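PDB 3NUR: amidohydrolase from Staphylococcus aureus, which probably hydrolyses carbon-nitrogen bonds in linear amides, as an amidohydrolase with a TIM-barrel fold and a bound calcium ion. Local coordinates for residues Y175-I178 / F179-A182; L262-M265 / D266-L269; A214-F217 / A218-Y222; E77-Q80 / F81-Q85. All blocks are in the same frame, centred on the assembly; numbering follows the deposited sequence.

Contact 1. Residues Y175-I178 / F179-A182; sequences YDII and FKTA
T181 grips the carbonyl of I177 twice, one turn back on helix 176-185, the helix of the beta-alpha-beta unit formed with strands 159-162 and 189-192 of the TIM barrel. The hydroxyl OG1 of T181 donates to I177 O at 2.7 Å, and the backbone N of T181 donates to the same oxygen at 3.0 Å. The two donors arrive from opposite faces of the carbonyl plane, the amide 36° out of it. With chi1 at -60°, OG1 stands beside its own backbone N, which puts it within bonding distance of the carbonyl one turn earlier. I177 CD1 comes within 4.1 Å of T181 OG1, the two side chains crossing at a slant.

On either side of this fork the ordinary i to i+4 ladder continues: K180 N binds D176 O with a nearly straight N-H...O angle of 167°, and A182 N binds I178 O. The D176 carboxylate is held by its own partners, OD1 in a salt bridge with R243 and OD2 hydrogen-bonded to Y244. I177 and T181 face A144 of helix 140-152, whereas F179 and A182 rest on I189 of strand 189-192. The ring carbon CD2 of F179 lies 3.5 Å from Y175 O.

Contact 2. Residues L262-M265 / D266-L269; sequences LERM and DEAL
Chi1 of -57° in M265 and -154° in L269 bring these two side chains alongside each other, pointing the same way, across the C-terminal turn of helix 262-268 in this TIM-barrel protein. M265, a selenomethionine, bends at chi3 (76°), and its terminal CE meets L269 CD1 at 4.0 Å. The pair is apolar and sits against helix 223-237, M265 on I233 and L269 on L237.

The backbone shows how the helix stops. Regular i to i+4 bonds run from D266 N to L262 O and from E267 N to E263 O. A268 N then bonds R264 O at 2.8 Å and only weakly M265 O, while L269 N donates to M265 O at 2.8 Å, an i to i+4 bond that persists although L269 has already left helical backbone angles.

Another side of the turn carries the charged groups R264 and E267. The R264 side chain runs past A268, whose CB lies 4.0 Å from both CD and NE of the arginine. Farther out, R264 NH1 and E267 OE1 are 5.3 Å apart, too far for direct contact, and one water joins them. D266 is turned elsewhere, its OD2 bonded to S279 OG on helix 278-284. In the bridge the water accepts from R264 NH1 at 3.0 Å and donates to E267 OE1.

Contact 3. Residues A214-F217 / A218-Y222; sequences AATF and ACFGY
A218, the last residue of helix 211-218, still obeys the i to i+4 pattern: its N donates to A214 O at 2.9 Å, with an N-H...O angle of 154°. Its CB lies 3.4 Å from the same A214 O, and also touches Y201 and Y205 of helix 198-205.

C219 is where the backbone leaves helical angles. Its N divides itself between A215 O and T216 O, both bonds weak, and the chain leaves the helical path. F220 follows at the second position of a type I beta turn running from C219 to Y222. Its ring folds back toward the helix, so that CE1 lies 3.8 Å from CG2 of T216, the side chains meeting at an angle. T216 holds its hydroxyl away from this contact, on V212 O in the preceding turn.

G221 closes the helix end: its N donates to T216 O at 2.9 Å, an i to i+5 bond with an N-H...O angle of 143°. The turn joins helices 211-218 and 223-237 of this TIM-barrel amidohydrolase, and the F220 side chain comes within about 9 Å of the bound calcium.

Y222, the N-cap residue of helix 223-237, lies alongside F217 and points the same way. With chi1 near -179° in F217 the ring is swung toward the turn, and Y222 CB approaches the ring edge in its plane, 3.7 Å from CD1. The Y222 ring packs edge-to-face with F257, that of F217 edge-to-face with Y205.

Contact 4. Residues E77-Q80 / F81-Q85; sequences ERIQ and FMNNQ
F81, M82, N83 and N84 each donate a backbone N-H to the carbonyl four residues back, at E77, R78, I79 and Q80, so residues 77-84 form an uninterrupted alpha-helical run, which Q85 leaves. M82 N to R78 O is 3.0 Å with an N-H...O angle of 168°.

Along the inner side, the selenium of M82 stands 4.0 Å from R78 CG and 4.2 Å from I79 CD1, touching both side chains. Chi1 of -66° takes M82 CG back beside R78 O, 3.3 Å away. On the outer side, N83 turns its amide against I79, with ND2 3.6 Å from I79 CG2, and N84 ND2 lies 3.7 Å from Q80 CG; the amide planes of Q80 and N84 are 22° apart. Within 81-85, Q85 CG lies 3.7 Å above one face of the F81 ring, offset toward its rim.

The helix lies against the barrel strands: R78 and M82 reach Q90 of strand 87-94, and R78, I79 and M82 pack on F129 of strand 129-131. R78 NH2 bonds the carbonyl of the calcium ligand H30, N83 OD1 bonds R128, and F81 stacks with Y317.

All four contacts are local and none touches another; contacts 1 and 4 lie on opposite sides of the chain's centre, their centres about 35 Å apart. All are partly buried, contact 1 most so, with four of eight touching residues buried and one exposed; contacts 2 and 4 each have two buried and four exposed. Contacts 1 and 4 rest on barrel strands. Contacts 2, 3 and 4 each reach a C-terminal helix end, while the helix of contact 1 continues. A threonine hydroxyl marks contact 1, a water-bridged charge pair contact 2, aromatic rings contact 3, selenium beside amides contact 4. The F220 side chain of contact 3 is about 9 Å from the calcium, that of R78 in contact 4 about 11 Å.

Contact 1. Residues Y175-I178 / F179-A182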
loop_
_atom_site.group_PDB
_atom_site.type_symbol
_atom_site.label_atom_id
_atom_site.label_comp_id
_atom_site.label_asym_id
_atom_site.label_seq_id
_atom_site.Cartn_x
_atom_site.Cartn_y
_atom_site.Cartn_z
ATOM N N TYR A 175 -12.860 2.514 13.471
ATOM C CA TYR A 175 -12.175 2.787 12.206
ATOM C C TYR A 175 -13.053 2.548 10.986
ATOM O O TYR A 175 -12.658 2.908 9.880
ATOM C CB TYR A 175 -10.831 2.019 12.122
ATOM C CG TYR A 175 -9.954 2.285 13.325
ATOM C CD1 TYR A 175 -9.374 3.535 13.527
ATOM C CD2 TYR A 175 -9.744 1.302 14.288
ATOM C CE1 TYR A 175 -8.632 3.813 14.675
ATOM C CE2 TYR A 175 -8.974 1.556 15.420
ATOM C CZ TYR A 175 -8.424 2.814 15.614
ATOM O OH TYR A 175 -7.694 3.072 16.751
ATOM N N ASP A 176 -14.275 2.017 11.185
ATOM C CA ASP A 176 -15.206 1.739 10.081
ATOM C C ASP A 176 -15.390 2.953 9.141
ATOM O O ASP A 176 -15.396 2.780 7.928
ATOM C CB ASP A 176 -16.570 1.281 10.630
ATOM C CG ASP A 176 -17.501 0.819 9.534
ATOM O OD1 ASP A 176 -17.408 -0.356 9.137
ATOM O OD2 ASP A 176 -18.275 1.640 9.046
ATOM N N ILE A 177 -15.464 4.173 9.714
ATOM C CA ILE A 177 -15.633 5.432 8.982
ATOM C C ILE A 177 -14.594 5.663 7.866
ATOM O O ILE A 177 -14.927 6.276 6.843
ATOM C CB ILE A 177 -15.728 6.639 9.972
ATOM C CG1 ILE A 177 -16.224 7.942 9.289
ATOM C CG2 ILE A 177 -14.432 6.868 10.755
ATOM C CD1 ILE A 177 -17.615 7.844 8.646
ATOM N N ILE A 178 -13.360 5.161 8.054
ATOM C CA ILE A 178 -12.285 5.322 7.066
ATOM C C ILE A 178 -12.628 4.524 5.796
ATOM O O ILE A 178 -12.508 5.057 4.691
ATOM C CB ILE A 178 -10.896 4.961 7.677
ATOM C CG1 ILE A 178 -10.537 5.942 8.837
ATOM C CG2 ILE A 178 -9.795 4.946 6.584
ATOM C CD1 ILE A 178 -9.321 5.504 9.760
ATOM N N PHE A 179 -13.076 3.262 5.973
ATOM C CA PHE A 179 -13.448 2.365 4.873
ATOM C C PHE A 179 -14.719 2.843 4.182
ATOM O O PHE A 179 -14.790 2.782 2.963
ATOM C CB PHE A 179 -13.557 0.911 5.364
ATOM C CG PHE A 179 -12.258 0.490 6.017
ATOM C CD1 PHE A 179 -11.162 0.103 5.243
ATOM C CD2 PHE A 179 -12.108 0.540 7.397
ATOM C CE1 PHE A 179 -9.942 -0.234 5.845
ATOM C CE2 PHE A 179 -10.886 0.208 7.997
ATOM C CZ PHE A 179 -9.811 -0.161 7.220
ATOM N N LYS A 180 -15.714 3.319 4.966
ATOM C CA LYS A 180 -16.969 3.869 4.454
ATOM C C LYS A 180 -16.648 5.067 3.553
ATOM O O LYS A 180 -17.205 5.177 2.467
ATOM C CB LYS A 180 -17.852 4.325 5.627
ATOM C CG LYS A 180 -19.237 4.814 5.207
ATOM C CD LYS A 180 -20.076 5.128 6.447
ATOM C CE LYS A 180 -21.546 5.156 6.134
ATOM N NZ LYS A 180 -22.360 5.239 7.377
ATOM N N THR A 181 -15.711 5.920 3.988
ATOM C CA THR A 181 -15.290 7.114 3.257
ATOM C C THR A 181 -14.638 6.741 1.932
ATOM O O THR A 181 -15.018 7.284 0.900
ATOM C CB THR A 181 -14.457 8.028 4.162
ATOM O OG1 THR A 181 -15.273 8.409 5.271
ATOM C CG2 THR A 181 -13.985 9.267 3.454
ATOM N N ALA A 182 -13.693 5.773 1.956
ATOM C CA ALA A 182 -13.039 5.285 0.744
ATOM C C ALA A 182 -14.072 4.759 -0.271
ATOM O O ALA A 182 -13.993 5.131 -1.440
ATOM C CB ALA A 182 -12.027 4.195 1.087
#

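Contact 2. Residues L262-M265 / D266-L269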
loop_
_atom_site.group_PDB
_atom_site.type_symbol
_atom_site.label_atom_id
_atom_site.label_comp_id
_atom_site.label_asym_id
_atom_site.label_seq_id
_atom_site.Cartn_x
_atom_site.Cartn_y
_atom_site.Cartn_z
ATOM N N LEU A 262 -4.413 -19.138 0.196
ATOM C CA LEU A 262 -5.835 -18.938 -0.148
ATOM C C LEU A 262 -6.696 -20.201 -0.095
ATOM O O LEU A 262 -7.795 -20.169 0.493
ATOM C CB LEU A 262 -6.022 -18.206 -1.475
ATOM C CG LEU A 262 -5.629 -16.723 -1.502
ATOM C CD1 LEU A 262 -5.825 -16.160 -2.886
ATOM C CD2 LEU A 262 -6.440 -15.901 -0.506
ATOM N N GLU A 263 -6.222 -21.300 -0.732
ATOM C CA GLU A 263 -6.976 -22.562 -0.744
ATOM C C GLU A 263 -7.150 -23.096 0.660
ATOM O O GLU A 263 -8.245 -23.538 1.011
ATOM C CB GLU A 263 -6.303 -23.634 -1.616
ATOM C CG GLU A 263 -6.220 -23.306 -3.103
ATOM C CD GLU A 263 -4.964 -22.578 -3.544
ATOM O OE1 GLU A 263 -4.291 -21.948 -2.695
ATOM O OE2 GLU A 263 -4.648 -22.647 -4.755
ATOM N N ARG A 264 -6.094 -23.009 1.486
ATOM C CA ARG A 264 -6.144 -23.496 2.864
ATOM C C ARG A 264 -7.105 -22.687 3.745
ATOM O O ARG A 264 -7.803 -23.264 4.571
ATOM C CB ARG A 264 -4.736 -23.557 3.473
ATOM C CG ARG A 264 -4.727 -23.914 4.963
ATOM C CD ARG A 264 -5.164 -25.331 5.278
ATOM N NE ARG A 264 -4.658 -25.692 6.600
ATOM C CZ ARG A 264 -4.235 -26.901 6.930
ATOM N NH1 ARG A 264 -4.331 -27.902 6.067
ATOM N NH2 ARG A 264 -3.708 -27.119 8.122
HETATM N N MSE A 265 -7.179 -21.367 3.532
HETATM C CA MSE A 265 -8.108 -20.533 4.301
HETATM C C MSE A 265 -9.555 -20.905 3.982
HETATM O O MSE A 265 -10.347 -21.064 4.901
HETATM C CB MSE A 265 -7.811 -19.051 4.050
HETATM C CG MSE A 265 -6.351 -18.704 4.395
HETATM SE SE MSE A 265 -5.818 -16.932 3.757
HETATM C CE MSE A 265 -6.719 -16.181 5.091
ATOM N N ASP A 266 -9.881 -21.150 2.703
ATOM C CA ASP A 266 -11.235 -21.568 2.335
ATOM C C ASP A 266 -11.638 -22.881 3.008
ATOM O O ASP A 266 -12.798 -23.047 3.394
ATOM C CB ASP A 266 -11.356 -21.692 0.812
ATOM C CG ASP A 266 -11.545 -20.372 0.111
ATOM O OD1 ASP A 266 -11.632 -19.326 0.811
ATOM O OD2 ASP A 266 -11.607 -20.373 -1.129
ATOM N N GLU A 267 -10.685 -23.800 3.146
ATOM C CA GLU A 267 -10.934 -25.107 3.766
ATOM C C GLU A 267 -10.952 -25.089 5.286
ATOM O O GLU A 267 -11.624 -25.916 5.900
ATOM C CB GLU A 267 -9.812 -26.083 3.348
ATOM C CG GLU A 267 -9.783 -26.397 1.865
ATOM C CD GLU A 267 -8.603 -27.232 1.405
ATOM O OE1 GLU A 267 -7.492 -27.058 1.955
ATOM O OE2 GLU A 267 -8.782 -28.044 0.470
ATOM N N ALA A 268 -10.115 -24.240 5.902
ATOM C CA ALA A 268 -9.849 -24.329 7.327
ATOM C C ALA A 268 -10.149 -23.132 8.198
ATOM O O ALA A 268 -10.068 -23.240 9.424
ATOM C CB ALA A 268 -8.406 -24.774 7.526
ATOM N N LEU A 269 -10.448 -21.977 7.593
ATOM C CA LEU A 269 -10.722 -20.810 8.407
ATOM C C LEU A 269 -12.235 -20.647 8.410
ATOM O O LEU A 269 -12.795 -20.343 7.362
ATOM C CB LEU A 269 -10.020 -19.563 7.816
ATOM C CG LEU A 269 -9.698 -18.468 8.830
ATOM C CD1 LEU A 269 -8.664 -17.493 8.275
ATOM C CD2 LEU A 269 -10.968 -17.717 9.280
HETATM O O HOH W 1 -6.084 -28.177 3.679
#

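Contact 3. Residues A214-F217 / A218-Y222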
loop_
_atom_site.group_PDB
_atom_site.type_symbol
_atom_site.label_atom_id
_atom_site.label_comp_id
_atom_site.label_asym_id
_atom_site.label_seq_id
_atom_site.Cartn_x
_atom_site.Cartn_y
_atom_site.Cartn_z
ATOM N N ALA A 214 17.674 -9.939 14.736
ATOM C CA ALA A 214 16.309 -9.876 15.253
ATOM C C ALA A 214 15.559 -8.674 14.642
ATOM O O ALA A 214 14.411 -8.823 14.233
ATOM C CB ALA A 214 16.346 -9.743 16.775
ATOM N N ALA A 215 16.203 -7.493 14.584
ATOM C CA ALA A 215 15.536 -6.288 14.062
ATOM C C ALA A 215 15.168 -6.401 12.583
ATOM O O ALA A 215 14.059 -6.009 12.205
ATOM C CB ALA A 215 16.401 -5.046 14.298
ATOM N N THR A 216 16.101 -6.894 11.736
ATOM C CA THR A 216 15.804 -7.040 10.306
ATOM C C THR A 216 14.748 -8.159 10.092
ATOM O O THR A 216 13.851 -8.018 9.264
ATOM C CB THR A 216 17.076 -7.207 9.475
ATOM O OG1 THR A 216 17.750 -8.406 9.885
ATOM C CG2 THR A 216 18.010 -5.980 9.558
ATOM N N PHE A 217 14.845 -9.250 10.870
ATOM C CA PHE A 217 13.893 -10.361 10.841
ATOM C C PHE A 217 12.469 -9.833 11.148
ATOM O O PHE A 217 11.517 -10.133 10.409
ATOM C CB PHE A 217 14.335 -11.433 11.863
ATOM C CG PHE A 217 13.502 -12.695 12.003
ATOM C CD1 PHE A 217 12.652 -13.112 10.979
ATOM C CD2 PHE A 217 13.660 -13.528 13.103
ATOM C CE1 PHE A 217 11.892 -14.269 11.118
ATOM C CE2 PHE A 217 12.925 -14.716 13.223
ATOM C CZ PHE A 217 12.063 -15.087 12.222
ATOM N N ALA A 218 12.347 -8.979 12.170
ATOM C CA ALA A 218 11.066 -8.382 12.578
ATOM C C ALA A 218 10.525 -7.406 11.558
ATOM O O ALA A 218 9.319 -7.187 11.516
ATOM C CB ALA A 218 11.237 -7.652 13.903
ATOM N N CYS A 219 11.414 -6.756 10.801
ATOM C CA CYS A 219 10.988 -5.751 9.835
ATOM C C CYS A 219 10.884 -6.305 8.408
ATOM O O CYS A 219 10.120 -7.261 8.177
ATOM C CB CYS A 219 11.866 -4.501 9.927
ATOM S SG CYS A 219 11.766 -3.654 11.530
ATOM N N PHE A 220 11.635 -5.723 7.461
ATOM C CA PHE A 220 11.611 -6.096 6.027
ATOM C C PHE A 220 12.089 -7.504 5.673
ATOM O O PHE A 220 11.856 -7.958 4.556
ATOM C CB PHE A 220 12.327 -5.026 5.159
ATOM C CG PHE A 220 13.566 -4.425 5.771
ATOM C CD1 PHE A 220 14.635 -5.228 6.154
ATOM C CD2 PHE A 220 13.665 -3.051 5.976
ATOM C CE1 PHE A 220 15.786 -4.673 6.728
ATOM C CE2 PHE A 220 14.818 -2.495 6.553
ATOM C CZ PHE A 220 15.865 -3.313 6.935
ATOM N N GLY A 221 12.786 -8.162 6.590
ATOM C CA GLY A 221 13.241 -9.529 6.370
ATOM C C GLY A 221 12.112 -10.547 6.389
ATOM O O GLY A 221 12.200 -11.591 5.719
ATOM N N TYR A 222 11.011 -10.240 7.139
ATOM C CA TYR A 222 9.891 -11.172 7.316
ATOM C C TYR A 222 8.725 -10.574 8.114
ATOM O O TYR A 222 7.608 -10.542 7.616
ATOM C CB TYR A 222 10.390 -12.449 8.064
ATOM C CG TYR A 222 9.648 -13.733 7.746
ATOM C CD1 TYR A 222 8.712 -14.261 8.632
ATOM C CD2 TYR A 222 9.908 -14.440 6.576
ATOM C CE1 TYR A 222 8.080 -15.485 8.374
ATOM C CE2 TYR A 222 9.273 -15.651 6.303
ATOM C CZ TYR A 222 8.325 -16.146 7.181
ATOM O OH TYR A 222 7.694 -17.337 6.895
#

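Contact 4. Residues E77-Q80 / F81-Q85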
loop_
_atom_site.group_PDB
_atom_site.type_symbol
_atom_site.label_atom_id
_atom_site.label_comp_id
_atom_site.label_asym_id
_atom_site.label_seq_id
_atom_site.Cartn_x
_atom_site.Cartn_y
_atom_site.Cartn_z
ATOM N N GLU A 77 16.493 13.156 -9.204
ATOM C CA GLU A 77 16.829 11.746 -8.965
ATOM C C GLU A 77 15.608 10.866 -9.241
ATOM O O GLU A 77 15.742 9.820 -9.869
ATOM C CB GLU A 77 17.296 11.536 -7.528
ATOM C CG GLU A 77 18.742 11.952 -7.324
ATOM C CD GLU A 77 19.152 12.034 -5.869
ATOM O OE1 GLU A 77 19.130 10.988 -5.179
ATOM O OE2 GLU A 77 19.521 13.145 -5.427
ATOM N N ARG A 78 14.426 11.338 -8.837
ATOM C CA ARG A 78 13.145 10.635 -9.042
ATOM C C ARG A 78 12.817 10.513 -10.550
ATOM O O ARG A 78 12.511 9.420 -11.045
ATOM C CB ARG A 78 12.038 11.366 -8.273
ATOM C CG ARG A 78 10.714 10.602 -8.199
ATOM C CD ARG A 78 9.692 11.315 -7.321
ATOM N NE ARG A 78 10.149 11.430 -5.927
ATOM C CZ ARG A 78 9.916 10.540 -4.961
ATOM N NH1 ARG A 78 9.254 9.410 -5.225
ATOM N NH2 ARG A 78 10.369 10.755 -3.730
ATOM N N ILE A 79 12.913 11.635 -11.282
ATOM C CA ILE A 79 12.624 11.662 -12.726
ATOM C C ILE A 79 13.595 10.819 -13.523
ATOM O O ILE A 79 13.180 10.176 -14.493
ATOM C CB ILE A 79 12.560 13.128 -13.258
ATOM C CG1 ILE A 79 11.279 13.840 -12.781
ATOM C CG2 ILE A 79 12.710 13.203 -14.796
ATOM C CD1 ILE A 79 9.858 13.234 -13.248
ATOM N N GLN A 80 14.891 10.838 -13.140
ATOM C CA GLN A 80 15.925 10.033 -13.805
ATOM C C GLN A 80 15.527 8.557 -13.710
ATOM O O GLN A 80 15.530 7.856 -14.734
ATOM C CB GLN A 80 17.297 10.241 -13.136
ATOM C CG GLN A 80 18.410 9.459 -13.836
ATOM C CD GLN A 80 19.753 9.690 -13.206
ATOM O OE1 GLN A 80 20.313 8.799 -12.564
ATOM N NE2 GLN A 80 20.308 10.891 -13.387
ATOM N N PHE A 81 15.131 8.106 -12.490
ATOM C CA PHE A 81 14.737 6.721 -12.282
ATOM C C PHE A 81 13.519 6.371 -13.130
ATOM O O PHE A 81 13.542 5.370 -13.834
ATOM C CB PHE A 81 14.478 6.415 -10.786
ATOM C CG PHE A 81 13.895 5.028 -10.556
ATOM C CD1 PHE A 81 14.722 3.911 -10.476
ATOM C CD2 PHE A 81 12.518 4.842 -10.455
ATOM C CE1 PHE A 81 14.180 2.629 -10.296
ATOM C CE2 PHE A 81 11.978 3.563 -10.274
ATOM C CZ PHE A 81 12.815 2.467 -10.194
HETATM N N MSE A 82 12.460 7.196 -13.075
HETATM C CA MSE A 82 11.232 6.938 -13.818
HETATM C C MSE A 82 11.470 6.872 -15.324
HETATM O O MSE A 82 11.019 5.913 -15.964
HETATM C CB MSE A 82 10.188 7.995 -13.501
HETATM C CG MSE A 82 9.714 7.928 -12.049
HETATM SE SE MSE A 82 8.784 9.552 -11.579
HETATM C CE MSE A 82 7.239 9.407 -12.750
ATOM N N ASN A 83 12.222 7.864 -15.881
ATOM C CA ASN A 83 12.509 7.897 -17.315
ATOM C C ASN A 83 13.314 6.710 -17.785
ATOM O O ASN A 83 12.974 6.124 -18.806
ATOM C CB ASN A 83 13.189 9.204 -17.717
ATOM C CG ASN A 83 12.256 10.401 -17.685
ATOM O OD1 ASN A 83 11.073 10.320 -17.319
ATOM N ND2 ASN A 83 12.780 11.561 -18.014
ATOM N N ASN A 84 14.334 6.315 -17.021
ATOM C CA ASN A 84 15.176 5.167 -17.368
ATOM C C ASN A 84 14.442 3.835 -17.259
ATOM O O ASN A 84 14.834 2.865 -17.915
ATOM C CB ASN A 84 16.419 5.134 -16.483
ATOM C CG ASN A 84 17.381 6.282 -16.718
ATOM O OD1 ASN A 84 17.238 7.092 -17.643
ATOM N ND2 ASN A 84 18.365 6.399 -15.853
ATOM N N GLN A 85 13.421 3.773 -16.384
ATOM C CA GLN A 85 12.653 2.530 -16.164
ATOM C C GLN A 85 11.283 2.496 -16.831
ATOM O O GLN A 85 10.461 1.620 -16.514
ATOM C CB GLN A 85 12.558 2.210 -14.660
ATOM C CG GLN A 85 13.921 1.995 -13.975
ATOM C CD GLN A 85 14.766 0.867 -14.546
ATOM O OE1 GLN A 85 14.264 -0.164 -15.011
ATOM N NE2 GLN A 85 16.088 1.022 -14.482
#